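PDB 5K3W: CpuTA1 from Curtobacterium pusillum, which is a pyridoxal-5'-phosphate-binding protein of the class IV aminotransferase family, a two-domain alpha/beta protein whose assembly holds two subunits. Local coordinates for residues L7-P12 with G132-D137; T45-T50 with G123-G128; I149-L154 with A276-L281; V213-D218 with D258-A263. All blocks are in the same frame, centred on the assembly; numbering follows the deposited sequence.

Contact 1 of 4, residues L7-P12 with G132-D137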
loop_
_atom_site.group_PDB
_atom_site.type_symbol
_atom_site.label_atom_id
_atom_site.label_comp_id
_atom_site.label_asym_id
_atom_site.label_seq_id
_atom_site.Cartn_x
_atom_site.Cartn_y
_atom_site.Cartn_z
ATOM N N LEU A 7 -4.017 -10.542 19.657
ATOM C CA LEU A 7 -3.743 -11.959 19.480
ATOM C C LEU A 7 -2.786 -12.120 18.315
ATOM O O LEU A 7 -3.043 -11.609 17.219
ATOM C CB LEU A 7 -5.027 -12.752 19.222
ATOM C CG LEU A 7 -6.014 -12.844 20.391
ATOM C CD1 LEU A 7 -7.423 -12.866 19.874
ATOM C CD2 LEU A 7 -5.755 -14.082 21.237
ATOM N N THR A 8 -1.669 -12.791 18.566
ATOM C CA THR A 8 -0.785 -13.231 17.502
ATOM C C THR A 8 -1.362 -14.496 16.900
ATOM O O THR A 8 -1.600 -15.468 17.621
ATOM C CB THR A 8 0.606 -13.506 18.047
ATOM O OG1 THR A 8 1.093 -12.338 18.697
ATOM C CG2 THR A 8 1.554 -13.891 16.921
ATOM N N VAL A 9 -1.600 -14.493 15.594
ATOM C CA VAL A 9 -2.071 -15.686 14.906
ATOM C C VAL A 9 -0.844 -16.448 14.412
ATOM O O VAL A 9 -0.157 -16.014 13.481
ATOM C CB VAL A 9 -3.023 -15.333 13.759
ATOM C CG1 VAL A 9 -3.493 -16.609 13.055
ATOM C CG2 VAL A 9 -4.218 -14.525 14.293
ATOM N N THR A 10 -0.544 -17.575 15.053
ATOM C CA THR A 10 0.636 -18.345 14.676
ATOM C C THR A 10 0.358 -19.382 13.597
ATOM O O THR A 10 1.298 -20.013 13.112
ATOM C CB THR A 10 1.225 -19.049 15.893
ATOM O OG1 THR A 10 0.242 -19.947 16.430
ATOM C CG2 THR A 10 1.619 -18.034 16.952
ATOM N N ALA A 11 -0.898 -19.597 13.220
ATOM C CA ALA A 11 -1.246 -20.509 12.129
ATOM C C ALA A 11 -2.236 -19.807 11.212
ATOM O O ALA A 11 -3.384 -20.226 11.068
ATOM C CB ALA A 11 -1.815 -21.826 12.663
ATOM N N PRO A 12 -1.822 -18.706 10.590
ATOM C CA PRO A 12 -2.798 -17.893 9.847
ATOM C C PRO A 12 -3.299 -18.539 8.567
ATOM O O PRO A 12 -4.411 -18.214 8.132
ATOM C CB PRO A 12 -2.029 -16.594 9.558
ATOM C CG PRO A 12 -0.568 -16.973 9.654
ATOM C CD PRO A 12 -0.477 -18.099 10.640
ATOM N N GLY A 132 0.215 -12.968 10.981
ATOM C CA GLY A 132 -1.188 -12.706 11.259
ATOM C C GLY A 132 -1.390 -12.151 12.653
ATOM O O GLY A 132 -0.683 -12.515 13.595
ATOM N N TRP A 133 -2.371 -11.258 12.779
ATOM C CA TRP A 133 -2.720 -10.640 14.044
ATOM C C TRP A 133 -4.207 -10.331 14.067
ATOM O O TRP A 133 -4.831 -10.097 13.030
ATOM C CB TRP A 133 -1.945 -9.341 14.273
ATOM C CG TRP A 133 -0.484 -9.505 14.430
ATOM C CD1 TRP A 133 0.180 -9.816 15.575
ATOM C CD2 TRP A 133 0.510 -9.330 13.417
ATOM N NE1 TRP A 133 1.535 -9.865 15.338
ATOM C CE2 TRP A 133 1.768 -9.570 14.020
ATOM C CE3 TRP A 133 0.464 -9.006 12.057
ATOM C CZ2 TRP A 133 2.977 -9.490 13.311
ATOM C CZ3 TRP A 133 1.670 -8.930 11.348
ATOM C CH2 TRP A 133 2.907 -9.171 11.983
ATOM N N VAL A 134 -4.761 -10.300 15.270
ATOM C CA VAL A 134 -6.097 -9.780 15.521
ATOM C C VAL A 134 -5.989 -8.864 16.722
ATOM O O VAL A 134 -5.405 -9.251 17.740
ATOM C CB VAL A 134 -7.122 -10.901 15.812
ATOM C CG1 VAL A 134 -8.518 -10.302 16.058
ATOM C CG2 VAL A 134 -7.164 -11.912 14.696
ATOM N N PHE A 135 -6.565 -7.672 16.632
ATOM C CA PHE A 135 -6.755 -6.905 17.854
ATOM C C PHE A 135 -8.180 -6.380 17.953
ATOM O O PHE A 135 -8.861 -6.156 16.948
ATOM C CB PHE A 135 -5.726 -5.761 17.999
ATOM C CG PHE A 135 -5.780 -4.711 16.923
ATOM C CD1 PHE A 135 -6.583 -3.588 17.072
ATOM C CD2 PHE A 135 -4.979 -4.815 15.797
ATOM C CE1 PHE A 135 -6.603 -2.593 16.100
ATOM C CE2 PHE A 135 -5.001 -3.835 14.822
ATOM C CZ PHE A 135 -5.816 -2.722 14.971
ATOM N N VAL A 136 -8.630 -6.225 19.189
ATOM C CA VAL A 136 -9.961 -5.736 19.522
ATOM C C VAL A 136 -9.809 -4.466 20.351
ATOM O O VAL A 136 -8.925 -4.375 21.206
ATOM C CB VAL A 136 -10.761 -6.804 20.303
ATOM C CG1 VAL A 136 -12.105 -6.252 20.733
ATOM C CG2 VAL A 136 -10.923 -8.084 19.459
ATOM N N ASP A 137 -10.667 -3.486 20.107
ATOM C CA ASP A 137 -10.548 -2.243 20.850
ATOM C C ASP A 137 -11.819 -1.435 20.642
ATOM O O ASP A 137 -12.642 -1.739 19.772
ATOM C CB ASP A 137 -9.318 -1.445 20.419
ATOM C CG ASP A 137 -8.986 -0.313 21.378
ATOM O OD1 ASP A 137 -9.560 -0.286 22.489
ATOM O OD2 ASP A 137 -8.129 0.535 21.033
HETATM O O HOH W 1 3.109 -10.918 17.900
HETATM O O HOH W 2 2.031 -13.451 13.248
#
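Strand L7-V9 runs antiparallel to strand G132-D137, with segment axes 4.5 Å apart at closest approach and 156° between their directions. L7 and V134 are a hydrogen-bonded pair. L7 N gives to V134 O over 2.7 Å, nearly along the C=O axis. V134 N answers to L7 O at 2.9 Å, in the carbonyl plane. Two residues on, V9 N gives to G132 O at 3.0 Å, from well above the plane of that carbonyl. T8 and W133 form the non-hydrogen-bonded pair, where W133 CA also makes a CA-H...O contact of 3.3 Å to L7 O.

T8 and W133 lie side by side on one face and point the same way. T8 OG1 (chi1 -56°) and W133 CG (chi1 -66°) are both anti to their carbonyl carbons. A water at the indole edge, in the ring plane, joins T8 OG1 to W133 NE1. It accepts from W133 NE1 at 3.2 Å and is 2.6 Å from T8 OG1. A second water accepts from G132 N and lies over one indole face, toward the rim.

The chemistry turns apolar on the face of L7 and V134. L7 CB faces V134 CB across the strand pair in a loose apolar contact. V9 CG2 crosses V134 CG2 obliquely at 4.0 Å. V9 and V134 both pack on W93 of helix 90-108, while W133 packs on I44 of the second subunit. This is a short antiparallel ladder, one face backed by a helix, in the N-terminal alpha/beta domain of the class IV aminotransferase fold.

Contact 2 of 4, residues T45-T50 with G123-G128; sequences TDLGIT and GIEGEG
D46 CG is anti to its backbone N (chi1 -159°), which turns the carboxylate back to the start of helix 47-50. L47 CG is anti to its carbonyl carbon (chi1 -64°), and E125 CG is anti to its N (chi1 173°) with the chain extended beyond. The side chains of L47 and E125 cross at about a right angle, with L47 CD2 3.6 Å from E125 CD.

Two backbone bonds hold the segments. L47 N gives an almost straight bond to G123 O at 2.9 Å. E125 N gives to T45 O at 3.1 Å. Both donors sit above the carbonyl planes.

D46 is the N-cap. Its OD1 uses the anti lone pair to accept from G48 N at 3.0 Å, and also bonds T121 OG1. D46 OD2 bonds S131 OG. One water accepts from T50 OG1 at 2.6 Å and donates to T45 O and E125 OE2. E125 OE1 makes a salt bridge to R182 of the second subunit.

I124 to E127 is a type II beta turn, with G126 at its third position. The turn lies in the loop between strands 114-121 and 131-138, and that loop packs against the N-terminal end of the short helix 47-50.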
loop_
_atom_site.group_PDB
_atom_site.type_symbol
_atom_site.label_atom_id
_atom_site.label_comp_id
_atom_site.label_asym_id
_atom_site.label_seq_id
_atom_site.Cartn_x
_atom_site.Cartn_y
_atom_site.Cartn_z
ATOM N N THR A 45 11.450 -6.024 9.162
ATOM C CA THR A 45 11.470 -6.552 7.804
ATOM C C THR A 45 10.218 -7.365 7.462
ATOM O O THR A 45 10.229 -8.126 6.492
ATOM C CB THR A 45 12.736 -7.384 7.555
ATOM O OG1 THR A 45 12.857 -8.395 8.552
ATOM C CG2 THR A 45 13.972 -6.512 7.607
ATOM N N ASP A 46 9.140 -7.226 8.227
ATOM C CA ASP A 46 7.880 -7.835 7.818
ATOM C C ASP A 46 7.386 -7.141 6.557
ATOM O O ASP A 46 7.318 -5.910 6.499
ATOM C CB ASP A 46 6.839 -7.729 8.930
ATOM C CG ASP A 46 5.720 -8.760 8.785
ATOM O OD1 ASP A 46 4.917 -8.650 7.835
ATOM O OD2 ASP A 46 5.639 -9.677 9.632
ATOM N N LEU A 47 7.081 -7.923 5.526
ATOM C CA LEU A 47 6.656 -7.311 4.273
ATOM C C LEU A 47 5.362 -6.527 4.439
ATOM O O LEU A 47 5.018 -5.724 3.561
ATOM C CB LEU A 47 6.498 -8.376 3.189
ATOM C CG LEU A 47 7.740 -9.152 2.749
ATOM C CD1 LEU A 47 7.320 -10.370 1.920
ATOM C CD2 LEU A 47 8.671 -8.271 1.935
ATOM N N GLY A 48 4.639 -6.743 5.546
ATOM C CA GLY A 48 3.471 -5.932 5.835
ATOM C C GLY A 48 3.788 -4.458 5.993
ATOM O O GLY A 48 2.987 -3.602 5.603
ATOM N N ILE A 49 4.951 -4.128 6.550
ATOM C CA ILE A 49 5.324 -2.730 6.709
ATOM C C ILE A 49 6.342 -2.284 5.660
ATOM O O ILE A 49 6.277 -1.150 5.181
ATOM C CB ILE A 49 5.823 -2.427 8.138
ATOM C CG1 ILE A 49 6.344 -0.984 8.188
ATOM C CG2 ILE A 49 6.887 -3.417 8.571
ATOM C CD1 ILE A 49 6.134 -0.278 9.500
ATOM N N THR A 50 7.294 -3.131 5.262
ATOM C CA THR A 50 8.257 -2.619 4.290
ATOM C C THR A 50 7.610 -2.431 2.928
ATOM O O THR A 50 8.037 -1.563 2.166
ATOM C CB THR A 50 9.489 -3.523 4.181
ATOM O OG1 THR A 50 9.095 -4.854 3.798
ATOM C CG2 THR A 50 10.250 -3.562 5.504
ATOM N N GLY A 123 4.653 -11.978 5.570
ATOM C CA GLY A 123 5.604 -12.374 6.590
ATOM C C GLY A 123 6.929 -11.633 6.507
ATOM O O GLY A 123 7.171 -10.771 5.653
ATOM N N ILE A 124 7.792 -11.994 7.456
ATOM C CA ILE A 124 9.192 -11.594 7.435
ATOM C C ILE A 124 9.826 -12.015 6.120
ATOM O O ILE A 124 9.682 -13.162 5.681
ATOM C CB ILE A 124 9.920 -12.222 8.634
ATOM C CG1 ILE A 124 9.132 -11.943 9.930
ATOM C CG2 ILE A 124 11.361 -11.737 8.684
ATOM C CD1 ILE A 124 9.640 -12.683 11.154
ATOM N N GLU A 125 10.547 -11.089 5.494
ATOM C CA GLU A 125 11.053 -11.327 4.150
ATOM C C GLU A 125 12.157 -12.382 4.164
ATOM O O GLU A 125 12.979 -12.431 5.083
ATOM C CB GLU A 125 11.564 -10.022 3.534
ATOM C CG GLU A 125 12.258 -10.214 2.185
ATOM C CD GLU A 125 12.169 -8.993 1.285
ATOM O OE1 GLU A 125 11.833 -9.159 0.090
ATOM O OE2 GLU A 125 12.428 -7.869 1.770
ATOM N N GLY A 126 12.165 -13.234 3.135
ATOM C CA GLY A 126 13.106 -14.333 3.041
ATOM C C GLY A 126 12.679 -15.606 3.741
ATOM O O GLY A 126 13.421 -16.596 3.705
ATOM N N GLU A 127 11.487 -15.627 4.338
ATOM C CA GLU A 127 11.113 -16.642 5.305
ATOM C C GLU A 127 9.963 -17.536 4.854
ATOM O O GLU A 127 9.794 -18.623 5.417
ATOM C CB GLU A 127 10.752 -15.954 6.628
ATOM C CG GLU A 127 10.565 -16.868 7.796
ATOM C CD GLU A 127 10.567 -16.116 9.109
ATOM O OE1 GLU A 127 9.546 -16.177 9.838
ATOM O OE2 GLU A 127 11.595 -15.461 9.404
ATOM N N GLY A 128 9.180 -17.117 3.859
ATOM C CA GLY A 128 8.068 -17.926 3.378
ATOM C C GLY A 128 7.022 -18.292 4.418
ATOM O O GLY A 128 6.390 -19.347 4.295
HETATM O O HOH W 3 11.075 -6.520 4.082
HETATM O O HOH W 4 13.735 -10.622 6.888
#

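Contact 3 of 4, residues I149-L154 with A276-L281; sequences IRVVTL and APITAL
Two sheets of the C-terminal domain meet here, where the chain turns a corner at T279. Strand 149-155 makes parallel bridges on both sides of that corner, although its axis is at 62° to that of 276-278. I149 pairs with I278 before it, and V151 pairs with L281 after it.

I149 N gives to P277 O at 2.9 Å, nearly along the C=O axis. I149 O receives T279 N at 2.8 Å. Beyond the corner, V151 N gives to A280 O at 2.7 Å, in the carbonyl plane. L281 CA makes a CA-H...O contact of 3.1 Å to V151 O.

The two methyls of V151 divide the work. V151 CG2 lies 3.7 Å from I278 CG1, the side chains crossing at about a right angle. V151 CG1 is also 3.7 Å from L281 CD1, these chains crossing obliquely. I149 CG1 takes the crowded place between N and carbonyl carbon (chi1 50°), which brings I149 CD1 to A276 CB at 3.7 Å.

R150 lies on the other face. Its chain bends at chi3 (59°). A280 CB lies against one guanidinium face, toward its rim, 3.4 Å from R150 NH1. R150 NH2 also forms a salt bridge with D283. Such a strand, shared between two sheets over an aliphatic interior, is consistent with the pseudo-barrel domain of class IV aminotransferases.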
loop_
_atom_site.group_PDB
_atom_site.type_symbol
_atom_site.label_atom_id
_atom_site.label_comp_id
_atom_site.label_asym_id
_atom_site.label_seq_id
_atom_site.Cartn_x
_atom_site.Cartn_y
_atom_site.Cartn_z
ATOM N N ILE A 149 -22.358 13.808 6.283
ATOM C CA ILE A 149 -20.991 14.093 5.862
ATOM C C ILE A 149 -21.034 14.823 4.526
ATOM O O ILE A 149 -21.939 14.613 3.714
ATOM C CB ILE A 149 -20.130 12.814 5.707
ATOM C CG1 ILE A 149 -20.857 11.777 4.850
ATOM C CG2 ILE A 149 -19.721 12.231 7.046
ATOM C CD1 ILE A 149 -20.004 10.561 4.516
ATOM N N ARG A 150 -20.041 15.683 4.299
ATOM C CA ARG A 150 -19.792 16.268 2.989
ATOM C C ARG A 150 -18.762 15.436 2.228
ATOM O O ARG A 150 -17.736 15.028 2.784
ATOM C CB ARG A 150 -19.287 17.706 3.130
ATOM C CG ARG A 150 -20.205 18.621 3.926
ATOM C CD ARG A 150 -19.630 20.041 4.060
ATOM N NE ARG A 150 -19.381 20.705 2.779
ATOM C CZ ARG A 150 -20.302 21.351 2.066
ATOM N NH1 ARG A 150 -21.555 21.424 2.483
ATOM N NH2 ARG A 150 -19.974 21.914 0.916
ATOM N N VAL A 151 -19.024 15.201 0.945
ATOM C CA VAL A 151 -18.182 14.321 0.151
ATOM C C VAL A 151 -17.782 15.012 -1.152
ATOM O O VAL A 151 -18.481 15.891 -1.659
ATOM C CB VAL A 151 -18.902 12.972 -0.116
ATOM C CG1 VAL A 151 -17.995 12.002 -0.872
ATOM C CG2 VAL A 151 -19.362 12.353 1.203
ATOM N N VAL A 152 -16.647 14.596 -1.704
ATOM C CA VAL A 152 -16.180 15.094 -2.990
ATOM C C VAL A 152 -15.839 13.900 -3.864
ATOM O O VAL A 152 -15.495 12.827 -3.365
ATOM C CB VAL A 152 -14.964 16.036 -2.841
ATOM C CG1 VAL A 152 -15.343 17.251 -2.034
ATOM C CG2 VAL A 152 -13.808 15.319 -2.162
ATOM N N THR A 153 -15.948 14.080 -5.174
ATOM C CA THR A 153 -15.519 13.042 -6.102
ATOM C C THR A 153 -14.063 13.265 -6.503
ATOM O O THR A 153 -13.623 14.403 -6.708
ATOM C CB THR A 153 -16.417 12.988 -7.343
ATOM O OG1 THR A 153 -16.590 14.298 -7.884
ATOM C CG2 THR A 153 -17.769 12.433 -6.987
ATOM N N LEU A 154 -13.310 12.165 -6.573
ATOM C CA LEU A 154 -11.888 12.178 -6.901
ATOM C C LEU A 154 -11.582 11.089 -7.919
ATOM O O LEU A 154 -12.094 9.965 -7.831
ATOM C CB LEU A 154 -11.002 11.962 -5.675
ATOM C CG LEU A 154 -10.975 13.032 -4.585
ATOM C CD1 LEU A 154 -9.871 12.718 -3.572
ATOM C CD2 LEU A 154 -10.815 14.444 -5.165
ATOM N N ALA A 276 -23.402 6.514 6.681
ATOM C CA ALA A 276 -23.200 7.953 6.799
ATOM C C ALA A 276 -23.900 8.666 5.651
ATOM O O ALA A 276 -23.456 8.553 4.495
ATOM C CB ALA A 276 -21.709 8.289 6.810
ATOM N N PRO A 277 -24.972 9.411 5.910
ATOM C CA PRO A 277 -25.687 10.081 4.813
ATOM C C PRO A 277 -24.926 11.300 4.308
ATOM O O PRO A 277 -24.292 12.032 5.074
ATOM C CB PRO A 277 -27.022 10.478 5.457
ATOM C CG PRO A 277 -26.686 10.702 6.903
ATOM C CD PRO A 277 -25.529 9.757 7.232
ATOM N N ILE A 278 -25.005 11.518 3.003
ATOM C CA ILE A 278 -24.233 12.568 2.338
ATOM C C ILE A 278 -25.085 13.828 2.223
ATOM O O ILE A 278 -26.144 13.818 1.589
ATOM C CB ILE A 278 -23.743 12.109 0.955
ATOM C CG1 ILE A 278 -22.789 10.909 1.098
ATOM C CG2 ILE A 278 -23.076 13.275 0.237
ATOM C CD1 ILE A 278 -22.290 10.317 -0.205
ATOM N N THR A 279 -24.616 14.911 2.834
ATOM C CA THR A 279 -25.295 16.199 2.763
ATOM C C THR A 279 -24.865 17.017 1.556
ATOM O O THR A 279 -25.643 17.839 1.059
ATOM C CB THR A 279 -25.020 17.024 4.028
ATOM O OG1 THR A 279 -23.606 17.234 4.159
ATOM C CG2 THR A 279 -25.522 16.314 5.253
ATOM N N ALA A 280 -23.636 16.832 1.087
ATOM C CA ALA A 280 -23.149 17.561 -0.072
ATOM C C ALA A 280 -22.151 16.687 -0.821
ATOM O O ALA A 280 -21.348 15.968 -0.216
ATOM C CB ALA A 280 -22.515 18.903 0.333
ATOM N N LEU A 281 -22.219 16.737 -2.140
ATOM C CA LEU A 281 -21.265 16.043 -2.992
ATOM C C LEU A 281 -20.693 17.090 -3.936
ATOM O O LEU A 281 -21.419 17.639 -4.770
ATOM C CB LEU A 281 -21.924 14.898 -3.756
ATOM C CG LEU A 281 -20.958 14.092 -4.630
ATOM C CD1 LEU A 281 -19.918 13.425 -3.741
ATOM C CD2 LEU A 281 -21.685 13.062 -5.527
#

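Contact 4 of 4, residues V213-D218 with D258-A263; sequences VIVLAD and DELRDA
L260 sits in the last turn of helix 257-261 and reaches the face of strand 212-217 in the C-terminal domain of the class IV aminotransferase fold. Its CB leaves the helix beside the strand rather than straight at it. CG is anti to the backbone N (chi1 -167°), which carries the branch inward. At chi2 73° the CD1 methyl swings to the strand. L260 CD1 meets V215 CG2 at 3.8 Å, the two side chains crossing at about a right angle. L260 CD1 also meets V213 CG1 at 4.1 Å, tip to tip. One leucine methyl thus spans two residues that lie on the same face of the strand. The other methyl, CD2, packs on L281 and T153. V213 and L260 both also touch I197 of strand 195-199. The side chain of V213 is about 8 Å from the bound pyridoxal-5'-phosphate.

V215 uses its two methyls differently. CG2 is anti to the carbonyl carbon and takes the leucine. CG1 is anti to the backbone N (chi1 173°) and takes A263. The side-chain contacts between the segments are apolar.

The helix ends at this place. D262 is the first residue to leave helical angles, and A263 is already extended. The chain then enters strand 265-270, antiparallel to 212-217, and L216 makes backbone bonds to E264 and A265. R261 turns elsewhere, to a salt bridge with D282. A263 CB points at the strand and fits closely there, 3.5 Å from V215 CG1 and 3.7 Å from L216 O.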
loop_
_atom_site.group_PDB
_atom_site.type_symbol
_atom_site.label_atom_id
_atom_site.label_comp_id
_atom_site.label_asym_id
_atom_site.label_seq_id
_atom_site.Cartn_x
_atom_site.Cartn_y
_atom_site.Cartn_z
ATOM N N VAL A 213 -20.783 2.948 -1.762
ATOM C CA VAL A 213 -21.698 4.033 -2.086
ATOM C C VAL A 213 -23.086 3.458 -2.317
ATOM O O VAL A 213 -23.247 2.522 -3.108
ATOM C CB VAL A 213 -21.219 4.790 -3.336
ATOM C CG1 VAL A 213 -22.074 6.016 -3.574
ATOM C CG2 VAL A 213 -19.780 5.158 -3.179
ATOM N N ILE A 214 -24.090 4.040 -1.662
ATOM C CA ILE A 214 -25.492 3.671 -1.844
ATOM C C ILE A 214 -26.225 4.841 -2.488
ATOM O O ILE A 214 -26.134 5.982 -2.015
ATOM C CB ILE A 214 -26.163 3.282 -0.515
ATOM C CG1 ILE A 214 -25.371 2.174 0.188
ATOM C CG2 ILE A 214 -27.583 2.801 -0.782
ATOM C CD1 ILE A 214 -25.305 0.916 -0.610
ATOM N N VAL A 215 -26.958 4.558 -3.558
ATOM C CA VAL A 215 -27.637 5.580 -4.344
ATOM C C VAL A 215 -29.135 5.312 -4.321
ATOM O O VAL A 215 -29.583 4.213 -4.679
ATOM C CB VAL A 215 -27.125 5.619 -5.795
ATOM C CG1 VAL A 215 -27.964 6.574 -6.611
ATOM C CG2 VAL A 215 -25.663 6.026 -5.837
ATOM N N LEU A 216 -29.907 6.313 -3.906
ATOM C CA LEU A 216 -31.357 6.281 -4.044
ATOM C C LEU A 216 -31.772 7.188 -5.198
ATOM O O LEU A 216 -31.447 8.385 -5.200
ATOM C CB LEU A 216 -32.043 6.714 -2.756
ATOM C CG LEU A 216 -33.537 6.989 -2.954
ATOM C CD1 LEU A 216 -34.252 5.743 -3.464
ATOM C CD2 LEU A 216 -34.175 7.510 -1.662
ATOM N N ALA A 217 -32.478 6.617 -6.181
ATOM C CA ALA A 217 -33.031 7.402 -7.288
ATOM C C ALA A 217 -34.260 6.698 -7.850
ATOM O O ALA A 217 -34.189 5.525 -8.239
ATOM C CB ALA A 217 -31.997 7.635 -8.390
ATOM N N ASP A 218 -35.383 7.422 -7.897
ATOM C CA ASP A 218 -36.622 6.920 -8.491
ATOM C C ASP A 218 -37.112 5.688 -7.742
ATOM O O ASP A 218 -37.457 4.669 -8.338
ATOM C CB ASP A 218 -36.445 6.608 -9.981
ATOM C CG ASP A 218 -35.949 7.806 -10.782
ATOM O OD1 ASP A 218 -36.429 8.940 -10.538
ATOM O OD2 ASP A 218 -35.075 7.608 -11.660
ATOM N N ASP A 258 -22.244 10.924 -13.725
ATOM C CA ASP A 258 -23.383 11.791 -14.009
ATOM C C ASP A 258 -24.629 11.332 -13.261
ATOM O O ASP A 258 -25.297 12.136 -12.599
ATOM C CB ASP A 258 -23.642 11.838 -15.510
ATOM C CG ASP A 258 -24.053 13.218 -15.976
ATOM O OD1 ASP A 258 -23.783 14.189 -15.232
ATOM O OD2 ASP A 258 -24.639 13.338 -17.079
ATOM N N GLU A 259 -24.964 10.041 -13.362
ATOM C CA GLU A 259 -26.102 9.517 -12.617
ATOM C C GLU A 259 -25.960 9.793 -11.124
ATOM O O GLU A 259 -26.942 10.103 -10.441
ATOM C CB GLU A 259 -26.255 8.017 -12.877
ATOM C CG GLU A 259 -27.413 7.396 -12.109
ATOM C CD GLU A 259 -27.627 5.920 -12.423
ATOM O OE1 GLU A 259 -28.178 5.204 -11.557
ATOM O OE2 GLU A 259 -27.246 5.475 -13.529
ATOM N N LEU A 260 -24.738 9.709 -10.606
ATOM C CA LEU A 260 -24.499 9.956 -9.185
ATOM C C LEU A 260 -24.951 11.357 -8.759
ATOM O O LEU A 260 -25.498 11.536 -7.664
ATOM C CB LEU A 260 -23.015 9.749 -8.905
ATOM C CG LEU A 260 -22.430 9.625 -7.514
ATOM C CD1 LEU A 260 -22.804 8.286 -6.931
ATOM C CD2 LEU A 260 -20.909 9.782 -7.637
ATOM N N ARG A 261 -24.715 12.367 -9.609
ATOM C CA ARG A 261 -25.140 13.732 -9.306
ATOM C C ARG A 261 -26.652 13.856 -9.233
ATOM O O ARG A 261 -27.166 14.660 -8.450
ATOM C CB ARG A 261 -24.630 14.704 -10.368
ATOM C CG ARG A 261 -23.222 14.463 -10.806
ATOM C CD ARG A 261 -22.257 15.283 -9.988
ATOM N NE ARG A 261 -20.871 14.994 -10.339
ATOM C CZ ARG A 261 -19.826 15.396 -9.625
ATOM N NH1 ARG A 261 -20.014 16.101 -8.517
ATOM N NH2 ARG A 261 -18.593 15.085 -10.014
ATOM N N ASP A 262 -27.373 13.113 -10.070
ATOM C CA ASP A 262 -28.823 13.213 -10.160
ATOM C C ASP A 262 -29.544 12.365 -9.127
ATOM O O ASP A 262 -30.771 12.258 -9.188
ATOM C CB ASP A 262 -29.300 12.810 -11.557
ATOM C CG ASP A 262 -28.653 13.637 -12.657
ATOM O OD1 ASP A 262 -28.389 14.844 -12.437
ATOM O OD2 ASP A 262 -28.413 13.077 -13.748
ATOM N N ALA A 263 -28.821 11.766 -8.188
ATOM C CA ALA A 263 -29.449 10.895 -7.207
ATOM C C ALA A 263 -30.282 11.700 -6.216
ATOM O O ALA A 263 -30.022 12.880 -5.963
ATOM C CB ALA A 263 -28.389 10.087 -6.463
#

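Contacts 1 and 2 lie on one side of the chain's centre, contacts 3 and 4 on the other. Contacts 1, 3 and 4 are largely buried. Contact 2 is partly exposed and relies on waters and charged groups. Contacts 1 and 2 both touch the second subunit. They also meet each other, W133 CH2 lying 3.6 Å from D46 OD2. Contacts 3 and 4 are joined by L281 CD2 on L260 CD2 at 4.0 Å, and probably by a hydrogen bond between T153 OG1 and R261 NH2. Backbone pairing is antiparallel in contact 1 and parallel in contact 3. Contact 4 has helix-on-strand aliphatic packing in place of backbone pairing.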